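Local coordinates for metallophosphoesterase TT1561-like domain-containing protein (Aquifex aeolicus, PDB 2YVT) that is of uncharacterised function but, as a member of the calcineurin-like metallophosphoesterase superfamily, probably hydrolyses phosphoester bonds with the aid of bound metal ions, at residues F82-P96 and A109-L123. Numbering follows the deposited sequence.
Sequences FREIGELGVKTFVVP and AAYEAETAYPNIRVL
The side-chain amide of Asn119 reaches across to two backbone carbonyls, Gly86 O and Val90 O, on either side of the turn that links helix 65-86 to strand 91-95. Its CG stands between the backbone N and the carbonyl carbon (chi1 52°), which turns ND2 to the segment 82-96, where its two bonds reach Gly86 O at 3.0 Å, on a lone pair, and Val90 O, also at 3.0 Å. Both acceptors are shared: Gly86 O closes a type I turn with Gly89 N, and Val90 O takes Thr92 OG1 on the face of its carbonyl opposite to ND2. Asn119 O repeats the scheme, gripped by Thr92 N at 2.8 Å and by Lys91 NZ from the other face. From here the strands 91-95 and 120-122 run parallel, Thr92 facing Ile120 and Val94 facing Val122.

The Phe82 ring, on helix 65-86, lies between helix 103-112 (Ala109, Ala110) and the Ile120 and Val122 side chains of strand 120-122. Ala110 CA sits over one face in a CH-pi contact, 4.2 Å from the centroid, while Ile120 CD1 meets the ring edge in plane, 3.9 Å from Phe82 CD1. Tyr117 lays its ring against the backbone of Phe82, Arg83 and Gly86, with Phe82 O over one face and Ala116 CB over the other; Gly86 has no side chain, so Tyr117 CD1 comes within 3.7 Å of Gly86 CA. A water joins Tyr117 OH to Glu87 OE2. On the other side of the sheet, Arg121 CD lies at the edge of the Phe93 ring, and Leu123 CD1 comes within 3.5 Å of Phe93 CD1.

These contacts close the beta-alpha-beta unit of strand 91-95, helix 103-112 and strand 120-122. Strand 120-122 is outermost in its sheet, strand 91-95 pairs on its far side with strand 35-39, and helix 65-86 packs against both Ile120 and helix 103-112.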
loop_
_atom_site.group_PDB
_atom_site.type_symbol
_atom_site.label_atom_id
_atom_site.label_comp_id
_atom_site.label_asym_id
_atom_site.label_seq_id
_atom_site.Cartn_x
_atom_site.Cartn_y
_atom_site.Cartn_z
ATOM N N PHE A 82 13.020 -5.205 2.607
ATOM C CA PHE A 82 12.950 -4.855 4.020
ATOM C C PHE A 82 14.269 -4.316 4.545
ATOM O O PHE A 82 14.282 -3.357 5.315
ATOM C CB PHE A 82 12.431 -6.012 4.868
ATOM C CG PHE A 82 10.962 -6.247 4.706
ATOM C CD1 PHE A 82 10.043 -5.346 5.242
ATOM C CD2 PHE A 82 10.490 -7.345 4.001
ATOM C CE1 PHE A 82 8.667 -5.546 5.085
ATOM C CE2 PHE A 82 9.120 -7.559 3.837
ATOM C CZ PHE A 82 8.205 -6.654 4.380
ATOM N N ARG A 83 15.379 -4.890 4.087
ATOM C CA ARG A 83 16.691 -4.380 4.486
ATOM C C ARG A 83 16.897 -2.932 4.023
ATOM O O ARG A 83 17.246 -2.061 4.817
ATOM C CB ARG A 83 17.813 -5.289 3.960
ATOM C CG ARG A 83 19.208 -4.700 4.119
ATOM C CD ARG A 83 20.296 -5.724 3.838
ATOM N NE ARG A 83 20.186 -6.305 2.500
ATOM C CZ ARG A 83 20.650 -5.751 1.380
ATOM N NH1 ARG A 83 21.268 -4.573 1.401
ATOM N NH2 ARG A 83 20.486 -6.380 0.222
ATOM N N GLU A 84 16.662 -2.672 2.737
ATOM C CA GLU A 84 16.988 -1.364 2.179
ATOM C C GLU A 84 16.031 -0.272 2.639
ATOM O O GLU A 84 16.438 0.864 2.865
ATOM C CB GLU A 84 17.121 -1.440 0.651
ATOM C CG GLU A 84 18.288 -2.333 0.241
ATOM C CD GLU A 84 18.823 -2.065 -1.150
ATOM O OE1 GLU A 84 18.389 -1.106 -1.804
ATOM O OE2 GLU A 84 19.697 -2.837 -1.584
ATOM N N ILE A 85 14.759 -0.623 2.811
ATOM C CA ILE A 85 13.826 0.308 3.435
ATOM C C ILE A 85 14.162 0.505 4.917
ATOM O O ILE A 85 14.178 1.634 5.403
ATOM C CB ILE A 85 12.360 -0.147 3.262
ATOM C CG1 ILE A 85 11.941 -0.022 1.797
ATOM C CG2 ILE A 85 11.418 0.671 4.168
ATOM C CD1 ILE A 85 11.909 1.421 1.253
ATOM N N GLY A 86 14.434 -0.592 5.625
ATOM C CA GLY A 86 14.795 -0.530 7.045
ATOM C C GLY A 86 15.974 0.394 7.312
ATOM O O GLY A 86 15.943 1.199 8.247
ATOM N N GLU A 87 16.996 0.297 6.464
ATOM C CA GLU A 87 18.207 1.116 6.593
ATOM C C GLU A 87 17.984 2.620 6.401
ATOM O O GLU A 87 18.858 3.422 6.733
ATOM C CB GLU A 87 19.294 0.605 5.646
ATOM C CG GLU A 87 19.859 -0.736 6.094
ATOM C CD GLU A 87 21.062 -1.189 5.292
ATOM O OE1 GLU A 87 21.468 -0.478 4.345
ATOM O OE2 GLU A 87 21.608 -2.262 5.619
ATOM N N LEU A 88 16.823 3.009 5.873
ATOM C CA LEU A 88 16.483 4.431 5.787
ATOM C C LEU A 88 16.235 5.022 7.178
ATOM O O LEU A 88 16.313 6.241 7.368
ATOM C CB LEU A 88 15.267 4.658 4.882
ATOM C CG LEU A 88 15.463 4.258 3.417
ATOM C CD1 LEU A 88 14.139 4.395 2.677
ATOM C CD2 LEU A 88 16.548 5.126 2.782
ATOM N N GLY A 89 15.903 4.145 8.127
ATOM C CA GLY A 89 15.888 4.487 9.556
ATOM C C GLY A 89 14.679 5.231 10.090
ATOM O O GLY A 89 14.694 5.683 11.234
ATOM N N VAL A 90 13.637 5.369 9.269
ATOM C CA VAL A 90 12.406 6.074 9.645
ATOM C C VAL A 90 11.358 5.073 10.146
ATOM O O VAL A 90 11.340 3.925 9.704
ATOM C CB VAL A 90 11.820 6.827 8.403
ATOM C CG1 VAL A 90 10.731 7.820 8.810
ATOM C CG2 VAL A 90 12.925 7.529 7.620
ATOM N N LYS A 91 10.495 5.490 11.077
ATOM C CA LYS A 91 9.301 4.693 11.383
ATOM C C LYS A 91 8.532 4.501 10.081
ATOM O O LYS A 91 8.213 5.472 9.402
ATOM C CB LYS A 91 8.413 5.386 12.423
ATOM C CG LYS A 91 7.118 4.624 12.732
ATOM C CD LYS A 91 7.388 3.338 13.510
ATOM C CE LYS A 91 6.172 2.418 13.522
ATOM N NZ LYS A 91 6.207 1.444 12.372
ATOM N N THR A 92 8.245 3.251 9.734
ATOM C CA THR A 92 7.744 2.930 8.400
ATOM C C THR A 92 6.556 1.991 8.476
ATOM O O THR A 92 6.592 1.002 9.222
ATOM C CB THR A 92 8.856 2.267 7.549
ATOM O OG1 THR A 92 9.988 3.142 7.479
ATOM C CG2 THR A 92 8.378 1.974 6.128
ATOM N N PHE A 93 5.510 2.304 7.711
ATOM C CA PHE A 93 4.390 1.395 7.522
ATOM C C PHE A 93 4.397 0.922 6.080
ATOM O O PHE A 93 4.556 1.725 5.160
ATOM C CB PHE A 93 3.058 2.081 7.831
ATOM C CG PHE A 93 2.901 2.473 9.265
ATOM C CD1 PHE A 93 2.834 1.502 10.259
ATOM C CD2 PHE A 93 2.834 3.812 9.624
ATOM C CE1 PHE A 93 2.683 1.857 11.597
ATOM C CE2 PHE A 93 2.690 4.186 10.959
ATOM C CZ PHE A 93 2.615 3.204 11.949
ATOM N N VAL A 94 4.233 -0.382 5.900
ATOM C CA VAL A 94 4.242 -1.011 4.582
ATOM C C VAL A 94 2.915 -1.734 4.386
ATOM O O VAL A 94 2.479 -2.472 5.262
ATOM C CB VAL A 94 5.404 -2.028 4.463
ATOM C CG1 VAL A 94 5.366 -2.747 3.114
ATOM C CG2 VAL A 94 6.758 -1.332 4.668
ATOM N N VAL A 95 2.288 -1.529 3.226
ATOM C CA VAL A 95 1.010 -2.174 2.895
ATOM C C VAL A 95 1.175 -2.879 1.539
ATOM O O VAL A 95 1.561 -2.240 0.570
ATOM C CB VAL A 95 -0.143 -1.143 2.853
ATOM C CG1 VAL A 95 -1.441 -1.805 2.409
ATOM C CG2 VAL A 95 -0.301 -0.483 4.224
ATOM N N PRO A 96 0.930 -4.203 1.484
ATOM C CA PRO A 96 1.246 -4.943 0.264
ATOM C C PRO A 96 0.304 -4.649 -0.895
ATOM O O PRO A 96 -0.878 -4.315 -0.686
ATOM C CB PRO A 96 1.110 -6.412 0.705
ATOM C CG PRO A 96 0.084 -6.372 1.790
ATOM C CD PRO A 96 0.364 -5.085 2.527
ATOM N N ALA A 109 8.462 -12.772 5.399
ATOM C CA ALA A 109 9.516 -11.781 5.204
ATOM C C ALA A 109 9.378 -10.624 6.196
ATOM O O ALA A 109 10.372 -10.179 6.774
ATOM C CB ALA A 109 9.526 -11.272 3.758
ATOM N N ALA A 110 8.146 -10.167 6.410
ATOM C CA ALA A 110 7.871 -9.111 7.387
ATOM C C ALA A 110 8.304 -9.544 8.784
ATOM O O ALA A 110 8.986 -8.797 9.497
ATOM C CB ALA A 110 6.401 -8.762 7.382
ATOM N N TYR A 111 7.929 -10.765 9.160
ATOM C CA TYR A 111 8.310 -11.320 10.455
ATOM C C TYR A 111 9.832 -11.327 10.632
ATOM O O TYR A 111 10.357 -10.900 11.665
ATOM C CB TYR A 111 7.751 -12.734 10.601
ATOM C CG TYR A 111 8.250 -13.452 11.824
ATOM C CD1 TYR A 111 7.671 -13.213 13.067
ATOM C CD2 TYR A 111 9.284 -14.378 11.736
ATOM C CE1 TYR A 111 8.112 -13.866 14.198
ATOM C CE2 TYR A 111 9.731 -15.050 12.866
ATOM C CZ TYR A 111 9.144 -14.782 14.092
ATOM O OH TYR A 111 9.583 -15.435 15.230
ATOM N N GLU A 112 10.537 -11.812 9.614
ATOM C CA GLU A 112 12.000 -11.946 9.662
ATOM C C GLU A 112 12.715 -10.607 9.796
ATOM O O GLU A 112 13.830 -10.534 10.336
ATOM C CB GLU A 112 12.500 -12.674 8.426
ATOM C CG GLU A 112 12.132 -14.142 8.414
ATOM C CD GLU A 112 12.734 -14.876 7.239
ATOM O OE1 GLU A 112 13.662 -14.332 6.602
ATOM O OE2 GLU A 112 12.291 -16.002 6.951
ATOM N N ALA A 113 12.057 -9.558 9.325
ATOM C CA ALA A 113 12.628 -8.216 9.338
ATOM C C ALA A 113 12.537 -7.534 10.704
ATOM O O ALA A 113 13.133 -6.472 10.905
ATOM C CB ALA A 113 11.952 -7.367 8.280
ATOM N N GLU A 114 11.797 -8.137 11.635
ATOM C CA GLU A 114 11.461 -7.476 12.900
ATOM C C GLU A 114 12.639 -7.160 13.833
ATOM O O GLU A 114 12.644 -6.108 14.469
ATOM C CB GLU A 114 10.396 -8.258 13.662
ATOM C CG GLU A 114 9.012 -8.178 13.043
ATOM C CD GLU A 114 7.954 -8.857 13.891
ATOM O OE1 GLU A 114 8.249 -9.915 14.487
ATOM O OE2 GLU A 114 6.822 -8.334 13.950
ATOM N N THR A 115 13.619 -8.056 13.935
ATOM C CA THR A 115 14.718 -7.815 14.879
ATOM C C THR A 115 15.697 -6.760 14.367
ATOM O O THR A 115 16.091 -5.858 15.113
ATOM C CB THR A 115 15.446 -9.122 15.285
ATOM O OG1 THR A 115 14.503 -9.994 15.915
ATOM C CG2 THR A 115 16.590 -8.835 16.268
ATOM N N ALA A 116 16.066 -6.855 13.092
ATOM C CA ALA A 116 17.017 -5.910 12.526
ATOM C C ALA A 116 16.371 -4.573 12.216
ATOM O O ALA A 116 17.033 -3.527 12.316
ATOM C CB ALA A 116 17.687 -6.490 11.285
ATOM N N TYR A 117 15.086 -4.595 11.850
ATOM C CA TYR A 117 14.406 -3.367 11.425
ATOM C C TYR A 117 13.115 -3.127 12.210
ATOM O O TYR A 117 12.018 -3.166 11.641
ATOM C CB TYR A 117 14.193 -3.366 9.892
ATOM C CG TYR A 117 15.440 -3.812 9.180
ATOM C CD1 TYR A 117 16.577 -3.001 9.156
ATOM C CD2 TYR A 117 15.516 -5.073 8.590
ATOM C CE1 TYR A 117 17.747 -3.428 8.547
ATOM C CE2 TYR A 117 16.683 -5.508 7.986
ATOM C CZ TYR A 117 17.790 -4.684 7.968
ATOM O OH TYR A 117 18.941 -5.135 7.363
ATOM N N PRO A 118 13.240 -2.856 13.527
ATOM C CA PRO A 118 12.049 -2.637 14.349
ATOM C C PRO A 118 11.287 -1.365 13.981
ATOM O O PRO A 118 10.183 -1.145 14.497
ATOM C CB PRO A 118 12.616 -2.536 15.774
ATOM C CG PRO A 118 14.028 -2.074 15.582
ATOM C CD PRO A 118 14.482 -2.737 14.319
ATOM N N ASN A 119 11.869 -0.552 13.094
ATOM C CA ASN A 119 11.216 0.656 12.579
ATOM C C ASN A 119 10.103 0.342 11.587
ATOM O O ASN A 119 9.256 1.194 11.317
ATOM C CB ASN A 119 12.226 1.637 11.954
ATOM C CG ASN A 119 13.131 0.994 10.901
ATOM O OD1 ASN A 119 13.598 -0.141 11.055
ATOM N ND2 ASN A 119 13.409 1.741 9.829
ATOM N N ILE A 120 10.101 -0.882 11.059
ATOM C CA ILE A 120 9.110 -1.283 10.050
ATOM C C ILE A 120 7.932 -2.024 10.675
ATOM O O ILE A 120 8.114 -2.942 11.481
ATOM C CB ILE A 120 9.742 -2.185 8.957
ATOM C CG1 ILE A 120 10.869 -1.449 8.226
ATOM C CG2 ILE A 120 8.670 -2.687 7.973
ATOM C CD1 ILE A 120 11.607 -2.326 7.232
ATOM N N ARG A 121 6.724 -1.629 10.277
ATOM C CA ARG A 121 5.519 -2.373 10.601
ATOM C C ARG A 121 4.711 -2.586 9.333
ATOM O O ARG A 121 4.350 -1.627 8.664
ATOM C CB ARG A 121 4.695 -1.598 11.621
ATOM C CG ARG A 121 3.378 -2.249 11.960
ATOM C CD ARG A 121 2.726 -1.561 13.131
ATOM N NE ARG A 121 3.156 -2.109 14.418
ATOM C CZ ARG A 121 2.465 -3.008 15.114
ATOM N NH1 ARG A 121 1.309 -3.472 14.651
ATOM N NH2 ARG A 121 2.934 -3.450 16.273
ATOM N N VAL A 122 4.443 -3.845 9.005
ATOM C CA VAL A 122 3.542 -4.166 7.905
ATOM C C VAL A 122 2.108 -4.115 8.422
ATOM O O VAL A 122 1.791 -4.718 9.455
ATOM C CB VAL A 122 3.851 -5.561 7.294
ATOM C CG1 VAL A 122 2.730 -6.007 6.370
ATOM C CG2 VAL A 122 5.178 -5.530 6.551
ATOM N N LEU A 123 1.256 -3.374 7.713
ATOM C CA LEU A 123 -0.158 -3.276 8.058
ATOM C C LEU A 123 -0.982 -3.883 6.947
ATOM O O LEU A 123 -1.032 -3.362 5.834
ATOM C CB LEU A 123 -0.575 -1.818 8.277
ATOM C CG LEU A 123 0.091 -1.078 9.429
ATOM C CD1 LEU A 123 -0.423 0.344 9.457
ATOM C CD2 LEU A 123 -0.166 -1.773 10.756
HETATM O O HOH W 1 21.096 -3.792 7.785
HETATM O O HOH W 2 7.753 -0.261 14.103
#